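Local coordinates for tetratricopeptide TPR_2 repeat protein (Thermobaculum terrenum, PDB 5DJS) that joins a helical tetratricopeptide-repeat region to a GT-B-type fold of glycosyl transferase family 41 and holds a bound uridine-5'-diphosphate, at residues Arg359-Leu364 / Arg391-Ser396; Pro331-Phe336 / Ile410-Asp415; Pro146-Pro151 / Ala257-Pro262. The protein carries 1 engineered substitution. All blocks are in the same frame, centred on the assembly; numbering follows the deposited sequence.

Contact 1 of 3, residues Arg359-Leu364 / Arg391-Ser396; sequences RARLRL and RLELLS
Glu393 stands between two arginines of the neighbouring strand and gives one carboxylate oxygen to each. Its CG takes the crowded position between the backbone N and the carbonyl carbon (chi1 52°), and the chain then runs extended toward Arg361 and Arg363. Arg361, bent at chi3, crosses it at about a right angle and brings NE to 3.1 Å from Glu393 OE1, with a weaker bond from NH2 to the same oxygen. The oxygen lies near the guanidinium plane but is approached from above the carboxylate plane, the two planes being 63° apart. Arg363 behaves differently: its flat group is turned almost parallel to the carboxylate, and Glu393 OE2, 3.5 Å from Arg363 NE, lies well out of the guanidinium plane, so charge attraction alone acts there. A single acid thus serves two bases, which probably favours its ionised form.

The backbones beneath are the parallel strands 361-365 and 392-395 of a beta-alpha-beta unit whose connecting helix is 372-383, in one half of a GT-B fold. Leu362 and Leu364 exchange hydrogen bonds with Arg391, Glu393 and Leu395; the straightest runs from Glu393 N to Leu362 O, 2.9 Å. On the face away from the charges, leucines pair side by side and point the same way: Leu362 CD2 meets Leu392 CD1 at 3.7 Å, and Leu364 CD1 meets Leu394 CD1 at 3.8 Å. Branched apolar side chains suit this face because Leu362 and Leu364 touch Trp350 of helix 344-356, while Leu392 and Leu394 touch Leu382 and Met379 of helix 372-383.

Arg391 closes the N-terminal end. Bent at chi2 and chi3, it approaches side-on: Arg391 NE (2.9 Å) and Arg391 NH2 (2.8 Å) both donate hydrogen bonds to Ala360 O. NH2 also reaches Leu354 O of helix 344-356.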
ATOM      1  N   ARG A 359     -28.592   8.568  15.443  1.00 65.64           N
ATOM      2  CA  ARG A 359     -28.852   9.357  14.238  1.00 67.67           C
ATOM      3  C   ARG A 359     -27.638   9.441  13.293  1.00 65.49           C
ATOM      4  O   ARG A 359     -27.783   9.838  12.127  1.00 62.41           O
ATOM      5  CB  ARG A 359     -29.323  10.767  14.633  1.00 74.32           C
ATOM      6  CG  ARG A 359     -30.545  10.782  15.553  1.00 79.12           C
ATOM      7  CD  ARG A 359     -31.252  12.133  15.580  1.00 84.79           C
ATOM      8  NE  ARG A 359     -31.848  12.488  14.277  1.00 91.86           N
ATOM      9  CZ  ARG A 359     -31.485  13.504  13.477  1.00 94.82           C
ATOM     10  NH1 ARG A 359     -30.498  14.347  13.796  1.00 96.18           N
ATOM     11  NH2 ARG A 359     -32.132  13.687  12.324  1.00 94.68           N
ATOM     12  N   ALA A 360     -26.453   9.061  13.783  1.00 62.95           N
ATOM     13  CA  ALA A 360     -25.210   9.165  12.999  1.00 59.96           C
ATOM     14  C   ALA A 360     -25.206   8.232  11.788  1.00 56.41           C
ATOM     15  O   ALA A 360     -25.772   7.141  11.834  1.00 52.59           O
ATOM     16  CB  ALA A 360     -23.998   8.869  13.872  1.00 59.59           C
ATOM     17  N   ARG A 361     -24.551   8.676  10.721  1.00 52.74           N
ATOM     18  CA  ARG A 361     -24.429   7.922   9.482  1.00 51.27           C
ATOM     19  C   ARG A 361     -22.955   7.659   9.223  1.00 50.61           C
ATOM     20  O   ARG A 361     -22.124   8.480   9.596  1.00 49.32           O
ATOM     21  CB  ARG A 361     -25.025   8.722   8.325  1.00 53.19           C
ATOM     22  CG  ARG A 361     -26.509   9.020   8.478  1.00 53.97           C
ATOM     23  CD  ARG A 361     -27.007  10.020   7.443  1.00 54.98           C
ATOM     24  NE  ARG A 361     -26.874   9.538   6.069  1.00 58.24           N
ATOM     25  CZ  ARG A 361     -27.628   8.585   5.501  1.00 62.50           C
ATOM     26  NH1 ARG A 361     -28.597   7.963   6.175  1.00 62.03           N
ATOM     27  NH2 ARG A 361     -27.404   8.234   4.234  1.00 62.31           N
ATOM     28  N   LEU A 362     -22.637   6.515   8.602  1.00 51.34           N
ATOM     29  CA  LEU A 362     -21.258   6.146   8.231  1.00 48.56           C
ATOM     30  C   LEU A 362     -21.092   6.127   6.720  1.00 51.34           C
ATOM     31  O   LEU A 362     -21.904   5.533   6.008  1.00 53.77           O
ATOM     32  CB  LEU A 362     -20.894   4.781   8.799  1.00 47.71           C
ATOM     33  CG  LEU A 362     -19.495   4.236   8.503  1.00 48.03           C
ATOM     34  CD1 LEU A 362     -18.385   5.149   9.018  1.00 49.46           C
ATOM     35  CD2 LEU A 362     -19.355   2.857   9.121  1.00 47.59           C
ATOM     36  N   ARG A 363     -20.022   6.759   6.245  1.00 55.18           N
ATOM     37  CA  ARG A 363     -19.769   6.972   4.823  1.00 56.72           C
ATOM     38  C   ARG A 363     -18.481   6.262   4.396  1.00 52.33           C
ATOM     39  O   ARG A 363     -17.388   6.696   4.758  1.00 51.97           O
ATOM     40  CB  ARG A 363     -19.631   8.472   4.577  1.00 61.71           C
ATOM     41  CG  ARG A 363     -19.460   8.888   3.120  1.00 66.54           C
ATOM     42  CD  ARG A 363     -20.771   9.312   2.483  1.00 74.49           C
ATOM     43  NE  ARG A 363     -20.592  10.498   1.642  1.00 85.29           N
ATOM     44  CZ  ARG A 363     -20.831  11.763   2.005  1.00 88.47           C
ATOM     45  NH1 ARG A 363     -21.289  12.074   3.223  1.00 89.82           N
ATOM     46  NH2 ARG A 363     -20.607  12.740   1.127  1.00 89.59           N
ATOM     47  N   LEU A 364     -18.611   5.179   3.632  1.00 49.70           N
ATOM     48  CA  LEU A 364     -17.453   4.457   3.096  1.00 48.27           C
ATOM     49  C   LEU A 364     -17.299   4.744   1.612  1.00 48.16           C
ATOM     50  O   LEU A 364     -18.290   4.808   0.878  1.00 48.33           O
ATOM     51  CB  LEU A 364     -17.586   2.952   3.316  1.00 47.64           C
ATOM     52  CG  LEU A 364     -17.938   2.474   4.719  1.00 49.69           C
ATOM     53  CD1 LEU A 364     -17.985   0.954   4.751  1.00 51.28           C
ATOM     54  CD2 LEU A 364     -16.946   2.995   5.746  1.00 50.67           C
ATOM     55  N   ARG A 391     -28.501   3.470   7.251  1.00 61.44           N
ATOM     56  CA  ARG A 391     -27.619   4.472   7.895  1.00 61.68           C
ATOM     57  C   ARG A 391     -26.201   4.420   7.313  1.00 61.07           C
ATOM     58  O   ARG A 391     -25.431   5.365   7.465  1.00 60.20           O
ATOM     59  CB  ARG A 391     -27.527   4.317   9.436  1.00 61.78           C
ATOM     60  CG  ARG A 391     -28.809   3.911  10.177  1.00 61.12           C
ATOM     61  CD  ARG A 391     -29.142   4.742  11.415  1.00 61.25           C
ATOM     62  NE  ARG A 391     -27.996   5.254  12.181  1.00 58.76           N
ATOM     63  CZ  ARG A 391     -27.456   4.711  13.278  1.00 55.92           C
ATOM     64  NH1 ARG A 391     -27.900   3.574  13.802  1.00 52.46           N
ATOM     65  NH2 ARG A 391     -26.431   5.330  13.860  1.00 57.07           N
ATOM     66  N   LEU A 392     -25.866   3.300   6.676  1.00 63.17           N
ATOM     67  CA  LEU A 392     -24.580   3.077   6.019  1.00 61.10           C
ATOM     68  C   LEU A 392     -24.655   3.491   4.554  1.00 60.58           C
ATOM     69  O   LEU A 392     -25.408   2.888   3.794  1.00 63.84           O
ATOM     70  CB  LEU A 392     -24.266   1.584   6.109  1.00 60.09           C
ATOM     71  CG  LEU A 392     -22.883   1.089   5.733  1.00 59.65           C
ATOM     72  CD1 LEU A 392     -21.885   1.468   6.811  1.00 60.53           C
ATOM     73  CD2 LEU A 392     -22.907  -0.423   5.552  1.00 59.29           C
ATOM     74  N   GLU A 393     -23.894   4.514   4.159  1.00 59.66           N
ATOM     75  CA  GLU A 393     -23.877   4.961   2.752  1.00 62.33           C
ATOM     76  C   GLU A 393     -22.533   4.682   2.017  1.00 61.12           C
ATOM     77  O   GLU A 393     -21.495   5.263   2.329  1.00 56.66           O
ATOM     78  CB  GLU A 393     -24.353   6.425   2.598  1.00 65.38           C
ATOM     79  CG  GLU A 393     -23.670   7.475   3.466  1.00 68.54           C
ATOM     80  CD  GLU A 393     -24.086   8.910   3.116  1.00 70.63           C
ATOM     81  OE1 GLU A 393     -24.594   9.623   4.011  1.00 66.73           O
ATOM     82  OE2 GLU A 393     -23.900   9.338   1.953  1.00 69.43           O
ATOM     83  N   LEU A 394     -22.596   3.780   1.032  1.00 60.32           N
ATOM     84  CA  LEU A 394     -21.437   3.260   0.313  1.00 58.34           C
ATOM     85  C   LEU A 394     -21.362   3.901  -1.062  1.00 59.96           C
ATOM     86  O   LEU A 394     -22.375   3.985  -1.753  1.00 60.62           O
ATOM     87  CB  LEU A 394     -21.577   1.753   0.124  1.00 55.26           C
ATOM     88  CG  LEU A 394     -21.807   0.814   1.316  1.00 57.45           C
ATOM     89  CD1 LEU A 394     -21.089   1.274   2.575  1.00 58.80           C
ATOM     90  CD2 LEU A 394     -23.284   0.601   1.608  1.00 58.57           C
ATOM     91  N   LEU A 395     -20.167   4.321  -1.465  1.00 61.37           N
ATOM     92  CA  LEU A 395     -19.967   5.040  -2.726  1.00 65.85           C
ATOM     93  C   LEU A 395     -18.863   4.419  -3.583  1.00 65.88           C
ATOM     94  O   LEU A 395     -17.848   3.937  -3.070  1.00 61.21           O
ATOM     95  CB  LEU A 395     -19.650   6.518  -2.445  1.00 69.89           C
ATOM     96  CG  LEU A 395     -20.793   7.521  -2.657  1.00 72.14           C
ATOM     97  CD1 LEU A 395     -20.569   8.790  -1.848  1.00 69.75           C
ATOM     98  CD2 LEU A 395     -20.964   7.843  -4.142  1.00 75.49           C
ATOM     99  N   SER A 396     -19.073   4.455  -4.898  1.00 67.96           N
ATOM    100  CA  SER A 396     -18.080   3.995  -5.862  1.00 70.30           C
ATOM    101  C   SER A 396     -16.882   4.952  -5.850  1.00 72.38           C
ATOM    102  O   SER A 396     -17.043   6.127  -5.522  1.00 76.45           O
ATOM    103  CB  SER A 396     -18.701   3.933  -7.264  1.00 70.93           C
ATOM    104  OG  SER A 396     -20.001   3.371  -7.216  1.00 73.25           O
TER

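Contact 2 of 3, residues Pro331-Phe336 / Ile410-Asp415; sequences PVFGCF and IDVALD
Two inner strands of the parallel sheet in the second Rossmann-like half of the GT-B fold meet here, and the first of them leads directly to Phe336 of the UDP pocket. Strand 332-335 pairs with strand 412-414 through Gly334, whose N donates to Val412 O at 2.9 Å and whose O accepts from Leu414 N, nearly along the C=O axis, at 2.7 Å. Glycine fits this position because Ile410 CG2 occupies the side of the strand where a CB on residue 334 would point, so the methyl packs directly on the backbone, 3.8 Å from Gly334 N.

At the start of the pairing the register slips by a residue: Val332 lies nearest Ile410, whereas Phe333 lies nearest Val412. Asp411 occupies the step and grips Val332 twice. Its backbone N donates to Val332 O, while Asp411 OD2, with CG beside the residue's own backbone N (chi1 -56°), offers its anti lone pair to Val332 N at 2.7 Å.

The apolar side chains divide between the two faces. Phe333 lies alongside Val412, pointing the same way, with its CD1 3.6 Å from Val412 CB; Leu414 crosses it obliquely and sets CD1 near Phe333 CB. Helix 344-356 packs against Phe333 and Leu414. On the opposite face Ile410 CD1 touches Val332 CG1 at 3.6 Å, and its CG1 meets Phe336 CZ tip to tip at 3.8 Å.

Hydrocarbon on both faces would be expected to shield the strand hydrogen bonds, while the carboxylate of Asp411 supplies an acceptor for Val332 N where the strand pairing begins; contact with Ile410 and Tyr407 probably helps to fix the ring of Phe336, whose side chain lies about 6 Å from the bound UDP.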
ATOM      1  N   PRO A 331     -23.875  13.130  13.618  1.00 51.98           N
ATOM      2  CA  PRO A 331     -22.675  13.374  12.802  1.00 51.27           C
ATOM      3  C   PRO A 331     -22.539  12.370  11.668  1.00 51.50           C
ATOM      4  O   PRO A 331     -23.006  11.240  11.793  1.00 54.13           O
ATOM      5  CB  PRO A 331     -21.535  13.156  13.802  1.00 49.07           C
ATOM      6  CG  PRO A 331     -22.090  12.175  14.780  1.00 47.51           C
ATOM      7  CD  PRO A 331     -23.543  12.526  14.920  1.00 46.66           C
ATOM      8  N   VAL A 332     -21.901  12.782  10.578  1.00 51.54           N
ATOM      9  CA  VAL A 332     -21.511  11.862   9.508  1.00 51.19           C
ATOM     10  C   VAL A 332     -20.093  11.390   9.795  1.00 47.57           C
ATOM     11  O   VAL A 332     -19.153  12.179   9.709  1.00 48.46           O
ATOM     12  CB  VAL A 332     -21.556  12.531   8.111  1.00 54.17           C
ATOM     13  CG1 VAL A 332     -21.119  11.557   7.018  1.00 53.38           C
ATOM     14  CG2 VAL A 332     -22.956  13.056   7.813  1.00 55.33           C
ATOM     15  N   PHE A 333     -19.955  10.114  10.151  1.00 47.09           N
ATOM     16  CA  PHE A 333     -18.646   9.448  10.234  1.00 45.27           C
ATOM     17  C   PHE A 333     -18.186   8.986   8.848  1.00 45.77           C
ATOM     18  O   PHE A 333     -19.010   8.675   7.989  1.00 46.23           O
ATOM     19  CB  PHE A 333     -18.705   8.254  11.181  1.00 43.19           C
ATOM     20  CG  PHE A 333     -18.772   8.638  12.623  1.00 42.50           C
ATOM     21  CD1 PHE A 333     -17.649   9.147  13.265  1.00 42.26           C
ATOM     22  CD2 PHE A 333     -19.946   8.483  13.346  1.00 41.63           C
ATOM     23  CE1 PHE A 333     -17.692   9.496  14.603  1.00 41.78           C
ATOM     24  CE2 PHE A 333     -19.999   8.824  14.684  1.00 42.37           C
ATOM     25  CZ  PHE A 333     -18.870   9.331  15.315  1.00 43.38           C
ATOM     26  N   GLY A 334     -16.871   8.937   8.645  1.00 46.88           N
ATOM     27  CA  GLY A 334     -16.284   8.590   7.342  1.00 47.59           C
ATOM     28  C   GLY A 334     -15.065   7.680   7.440  1.00 47.82           C
ATOM     29  O   GLY A 334     -14.280   7.780   8.393  1.00 44.71           O
ATOM     30  N   CYS A 335     -14.925   6.774   6.466  1.00 48.41           N
ATOM     31  CA  CYS A 335     -13.732   5.916   6.343  1.00 47.13           C
ATOM     32  C   CYS A 335     -13.496   5.552   4.889  1.00 46.28           C
ATOM     33  O   CYS A 335     -14.187   4.697   4.344  1.00 45.87           O
ATOM     34  CB  CYS A 335     -13.861   4.642   7.176  1.00 44.87           C
ATOM     35  SG  CYS A 335     -12.445   3.547   6.962  1.00 46.43           S
ATOM     36  N   PHE A 336     -12.514   6.202   4.264  1.00 47.29           N
ATOM     37  CA  PHE A 336     -12.272   6.045   2.831  1.00 49.70           C
ATOM     38  C   PHE A 336     -11.124   5.068   2.522  1.00 50.83           C
ATOM     39  O   PHE A 336     -10.365   5.250   1.560  1.00 53.81           O
ATOM     40  CB  PHE A 336     -12.045   7.419   2.175  1.00 49.65           C
ATOM     41  CG  PHE A 336     -13.152   8.419   2.408  1.00 51.01           C
ATOM     42  CD1 PHE A 336     -14.450   8.035   2.791  1.00 53.02           C
ATOM     43  CD2 PHE A 336     -12.900   9.768   2.206  1.00 53.26           C
ATOM     44  CE1 PHE A 336     -15.441   8.983   3.000  1.00 53.52           C
ATOM     45  CE2 PHE A 336     -13.890  10.717   2.404  1.00 54.41           C
ATOM     46  CZ  PHE A 336     -15.162  10.324   2.797  1.00 55.08           C
ATOM     47  N   ILE A 410     -17.965  15.358   5.811  1.00 47.93           N
ATOM     48  CA  ILE A 410     -17.642  14.422   6.900  1.00 49.58           C
ATOM     49  C   ILE A 410     -17.216  15.205   8.133  1.00 48.30           C
ATOM     50  O   ILE A 410     -16.369  16.088   8.048  1.00 46.57           O
ATOM     51  CB  ILE A 410     -16.467  13.477   6.526  1.00 51.84           C
ATOM     52  CG1 ILE A 410     -16.749  12.718   5.224  1.00 51.58           C
ATOM     53  CG2 ILE A 410     -16.149  12.481   7.650  1.00 52.72           C
ATOM     54  CD1 ILE A 410     -17.933  11.774   5.266  1.00 51.94           C
ATOM     55  N   ASP A 411     -17.764  14.836   9.284  1.00 48.57           N
ATOM     56  CA  ASP A 411     -17.436  15.496  10.553  1.00 50.54           C
ATOM     57  C   ASP A 411     -16.223  14.862  11.232  1.00 51.45           C
ATOM     58  O   ASP A 411     -15.369  15.566  11.772  1.00 55.75           O
ATOM     59  CB  ASP A 411     -18.636  15.442  11.505  1.00 50.08           C
ATOM     60  CG  ASP A 411     -19.883  16.043  10.896  1.00 51.68           C
ATOM     61  OD1 ASP A 411     -19.840  17.240  10.549  1.00 50.34           O
ATOM     62  OD2 ASP A 411     -20.895  15.320  10.749  1.00 52.60           O
ATOM     63  N   VAL A 412     -16.179  13.532  11.225  1.00 49.54           N
ATOM     64  CA  VAL A 412     -15.127  12.745  11.874  1.00 47.31           C
ATOM     65  C   VAL A 412     -14.736  11.579  10.967  1.00 48.40           C
ATOM     66  O   VAL A 412     -15.611  10.912  10.405  1.00 50.85           O
ATOM     67  CB  VAL A 412     -15.632  12.160  13.211  1.00 44.91           C
ATOM     68  CG1 VAL A 412     -14.591  11.242  13.850  1.00 42.33           C
ATOM     69  CG2 VAL A 412     -16.042  13.277  14.165  1.00 45.06           C
ATOM     70  N   ALA A 413     -13.432  11.322  10.844  1.00 46.71           N
ATOM     71  CA  ALA A 413     -12.933  10.150  10.112  1.00 43.36           C
ATOM     72  C   ALA A 413     -12.561   9.031  11.071  1.00 41.03           C
ATOM     73  O   ALA A 413     -12.007   9.279  12.143  1.00 38.86           O
ATOM     74  CB  ALA A 413     -11.739  10.525   9.272  1.00 45.12           C
ATOM     75  N   LEU A 414     -12.877   7.800  10.684  1.00 41.93           N
ATOM     76  CA  LEU A 414     -12.556   6.614  11.486  1.00 41.93           C
ATOM     77  C   LEU A 414     -11.504   5.792  10.765  1.00 38.68           C
ATOM     78  O   LEU A 414     -11.642   5.521   9.573  1.00 36.02           O
ATOM     79  CB  LEU A 414     -13.811   5.769  11.715  1.00 43.01           C
ATOM     80  CG  LEU A 414     -14.962   6.462  12.444  1.00 44.16           C
ATOM     81  CD1 LEU A 414     -16.201   5.581  12.449  1.00 45.04           C
ATOM     82  CD2 LEU A 414     -14.569   6.828  13.863  1.00 45.34           C
ATOM     83  N   ASP A 415     -10.460   5.405  11.490  1.00 37.83           N
ATOM     84  CA  ASP A 415      -9.347   4.629  10.921  1.00 40.36           C
ATOM     85  C   ASP A 415      -9.559   3.147  11.175  1.00 38.51           C
ATOM     86  O   ASP A 415     -10.203   2.766  12.151  1.00 38.68           O
ATOM     87  CB  ASP A 415      -8.034   5.079  11.557  1.00 41.35           C
ATOM     88  CG  ASP A 415      -6.819   4.329  11.035  1.00 43.04           C
ATOM     89  OD1 ASP A 415      -6.724   4.141   9.804  1.00 44.41           O
ATOM     90  OD2 ASP A 415      -5.961   3.926  11.867  1.00 42.95           O
TER

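Contact 3 of 3, residues Pro146-Pro151 / Ala257-Pro262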
ATOM      1  N   PRO A 146      19.589 -17.038  -0.367  1.00 50.52           N
ATOM      2  CA  PRO A 146      20.530 -17.785  -1.213  1.00 50.27           C
ATOM      3  C   PRO A 146      21.332 -16.928  -2.186  1.00 50.09           C
ATOM      4  O   PRO A 146      22.495 -17.233  -2.440  1.00 54.34           O
ATOM      5  CB  PRO A 146      19.615 -18.748  -1.979  1.00 49.98           C
ATOM      6  CG  PRO A 146      18.534 -19.052  -0.995  1.00 50.43           C
ATOM      7  CD  PRO A 146      18.309 -17.766  -0.231  1.00 51.19           C
ATOM      8  N   LEU A 147      20.720 -15.869  -2.708  1.00 49.18           N
ATOM      9  CA  LEU A 147      21.385 -14.951  -3.641  1.00 48.74           C
ATOM     10  C   LEU A 147      22.335 -13.911  -2.986  1.00 49.91           C
ATOM     11  O   LEU A 147      23.123 -13.267  -3.688  1.00 47.82           O
ATOM     12  CB  LEU A 147      20.329 -14.213  -4.472  1.00 48.84           C
ATOM     13  CG  LEU A 147      19.417 -15.054  -5.370  1.00 50.62           C
ATOM     14  CD1 LEU A 147      18.269 -14.227  -5.923  1.00 50.97           C
ATOM     15  CD2 LEU A 147      20.209 -15.655  -6.522  1.00 52.49           C
ATOM     16  N   THR A 148      22.274 -13.755  -1.661  1.00 48.42           N
ATOM     17  CA  THR A 148      22.904 -12.624  -0.983  1.00 50.22           C
ATOM     18  C   THR A 148      24.363 -12.874  -0.592  1.00 48.26           C
ATOM     19  O   THR A 148      24.626 -13.771   0.209  1.00 45.53           O
ATOM     20  CB  THR A 148      22.099 -12.236   0.295  1.00 50.03           C
ATOM     21  OG1 THR A 148      20.726 -12.000  -0.046  1.00 52.79           O
ATOM     22  CG2 THR A 148      22.673 -10.981   0.952  1.00 48.99           C
ATOM     23  N   PRO A 149      25.306 -12.054  -1.115  1.00 50.46           N
ATOM     24  CA  PRO A 149      26.685 -12.164  -0.634  1.00 52.67           C
ATOM     25  C   PRO A 149      26.856 -11.452   0.704  1.00 56.97           C
ATOM     26  O   PRO A 149      25.932 -10.777   1.178  1.00 60.22           O
ATOM     27  CB  PRO A 149      27.485 -11.455  -1.725  1.00 51.42           C
ATOM     28  CG  PRO A 149      26.569 -10.375  -2.191  1.00 52.07           C
ATOM     29  CD  PRO A 149      25.167 -10.927  -2.065  1.00 52.39           C
ATOM     30  N   VAL A 150      28.042 -11.590   1.288  1.00 58.39           N
ATOM     31  CA  VAL A 150      28.372 -10.948   2.566  1.00 63.30           C
ATOM     32  C   VAL A 150      28.557  -9.439   2.282  1.00 61.58           C
ATOM     33  O   VAL A 150      28.928  -9.072   1.164  1.00 58.61           O
ATOM     34  CB  VAL A 150      29.645 -11.590   3.199  1.00 68.87           C
ATOM     35  CG1 VAL A 150      29.930 -11.030   4.593  1.00 72.91           C
ATOM     36  CG2 VAL A 150      29.516 -13.114   3.291  1.00 68.29           C
ATOM     37  N   PRO A 151      28.257  -8.555   3.257  1.00 65.42           N
ATOM     38  CA  PRO A 151      28.448  -7.132   2.944  1.00 69.74           C
ATOM     39  C   PRO A 151      29.900  -6.801   2.603  1.00 76.50           C
ATOM     40  O   PRO A 151      30.801  -7.060   3.407  1.00 78.25           O
ATOM     41  CB  PRO A 151      28.008  -6.411   4.228  1.00 68.42           C
ATOM     42  CG  PRO A 151      27.063  -7.352   4.885  1.00 69.82           C
ATOM     43  CD  PRO A 151      27.553  -8.738   4.543  1.00 69.53           C
ATOM     44  N   ALA A 257      18.292  -8.666  -3.381  1.00 48.50           N
ATOM     45  CA  ALA A 257      18.824  -9.866  -2.755  1.00 49.05           C
ATOM     46  C   ALA A 257      20.306 -10.074  -3.048  1.00 49.42           C
ATOM     47  O   ALA A 257      21.018 -10.605  -2.208  1.00 46.17           O
ATOM     48  CB  ALA A 257      18.019 -11.085  -3.189  1.00 48.09           C
ATOM     49  N   ARG A 258      20.760  -9.632  -4.224  1.00 51.59           N
ATOM     50  CA  ARG A 258      22.161  -9.787  -4.650  1.00 49.82           C
ATOM     51  C   ARG A 258      23.146  -8.737  -4.099  1.00 47.28           C
ATOM     52  O   ARG A 258      24.343  -8.848  -4.351  1.00 46.96           O
ATOM     53  CB  ARG A 258      22.229  -9.825  -6.181  1.00 51.71           C
ATOM     54  CG  ARG A 258      22.092 -11.225  -6.743  1.00 55.50           C
ATOM     55  CD  ARG A 258      21.644 -11.210  -8.196  1.00 58.60           C
ATOM     56  NE  ARG A 258      20.217 -11.509  -8.271  1.00 62.69           N
ATOM     57  CZ  ARG A 258      19.646 -12.440  -9.039  1.00 64.65           C
ATOM     58  NH1 ARG A 258      20.359 -13.192  -9.882  1.00 64.55           N
ATOM     59  NH2 ARG A 258      18.323 -12.603  -8.977  1.00 63.63           N
ATOM     60  N   ARG A 259      22.653  -7.763  -3.328  1.00 45.53           N
ATOM     61  CA  ARG A 259      23.445  -6.621  -2.836  1.00 45.28           C
ATOM     62  C   ARG A 259      24.172  -5.824  -3.930  1.00 44.68           C
ATOM     63  O   ARG A 259      25.383  -5.659  -3.858  1.00 48.40           O
ATOM     64  CB  ARG A 259      24.452  -7.052  -1.750  1.00 44.05           C
ATOM     65  CG  ARG A 259      23.805  -7.458  -0.450  1.00 45.05           C
ATOM     66  CD  ARG A 259      24.717  -7.228   0.732  1.00 46.34           C
ATOM     67  NE  ARG A 259      23.929  -6.944   1.934  1.00 49.68           N
ATOM     68  CZ  ARG A 259      23.809  -7.733   3.005  1.00 52.16           C
ATOM     69  NH1 ARG A 259      24.431  -8.909   3.094  1.00 54.68           N
ATOM     70  NH2 ARG A 259      23.055  -7.326   4.024  1.00 54.96           N
ATOM     71  N   PRO A 260      23.437  -5.308  -4.938  1.00 42.64           N
ATOM     72  CA  PRO A 260      24.086  -4.457  -5.953  1.00 42.05           C
ATOM     73  C   PRO A 260      24.601  -3.121  -5.409  1.00 42.46           C
ATOM     74  O   PRO A 260      25.449  -2.482  -6.049  1.00 41.44           O
ATOM     75  CB  PRO A 260      22.978  -4.237  -6.992  1.00 40.96           C
ATOM     76  CG  PRO A 260      21.713  -4.482  -6.247  1.00 40.94           C
ATOM     77  CD  PRO A 260      22.036  -5.579  -5.285  1.00 41.08           C
ATOM     78  N   ALA A 261      24.070  -2.705  -4.257  1.00 40.95           N
ATOM     79  CA  ALA A 261      24.511  -1.505  -3.565  1.00 39.71           C
ATOM     80  C   ALA A 261      24.895  -1.853  -2.126  1.00 38.68           C
ATOM     81  O   ALA A 261      24.296  -2.762  -1.524  1.00 37.35           O
ATOM     82  CB  ALA A 261      23.401  -0.470  -3.568  1.00 40.52           C
ATOM     83  N   PRO A 262      25.881  -1.129  -1.563  1.00 35.99           N
ATOM     84  CA  PRO A 262      26.334  -1.353  -0.179  1.00 35.29           C
ATOM     85  C   PRO A 262      25.382  -0.895   0.940  1.00 36.97           C
ATOM     86  O   PRO A 262      25.542  -1.302   2.100  1.00 36.70           O
ATOM     87  CB  PRO A 262      27.598  -0.518  -0.105  1.00 35.84           C
ATOM     88  CG  PRO A 262      27.380   0.586  -1.079  1.00 35.37           C
ATOM     89  CD  PRO A 262      26.620  -0.026  -2.211  1.00 34.89           C
TER
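Arg259 loses more surface than any other residue here, because it reaches from its own loop across to the proline-rich segment 146-151. Its chain is extended from CG to NE, so Arg259 NH1 donates a hydrogen bond to Pro149 O at 3.1 Å, with that oxygen near the guanidinium plane. Pro151 CG lies over one face of the same group, 3.5 Å from Arg259 NH1, while NH2 forms a salt bridge with Asp280. Leu147 follows: its CB approaches Ala257 CB at 4.1 Å, and beyond this it runs alongside Arg258, placing CD1 3.5 Å from Arg258 NH2 and CD2 above the centre of the guanidinium. Arg258 NE also donates to Phe254 O. Thr148 OG1 donates to a lone pair of Ala257 O at 2.6 Å.

Arg259 has positive phi (54°), which turns the chain out of helical geometry. The contact joins the loop after helix 129-143 to the helix-to-strand loop between helix 253-257 and strand 263-266, on the surface of the N-terminal Rossmann-like half of the GT-B fold.

After the N-terminal repeat helices, the chain reaches 146-151 and runs through the first three strands of one parallel sheet before 257-262 returns to it. Contact 3 therefore closes its loop first, within the first half of the GT-B fold. Contact 2 opens later, at 331-336, and closes at 410-415; contact 1 is nested wholly inside that loop. No loops cross. In the second sheet the order is 392-395, 361-365, 332-335, 412-414, so contacts 1 and 2 share a boundary, through backbone hydrogen bonds of Phe333 with Arg361 and Arg363. Contact 3 lies across the molecule, its centre about 45 Å from that of contact 2 and about 49 Å from that of contact 1.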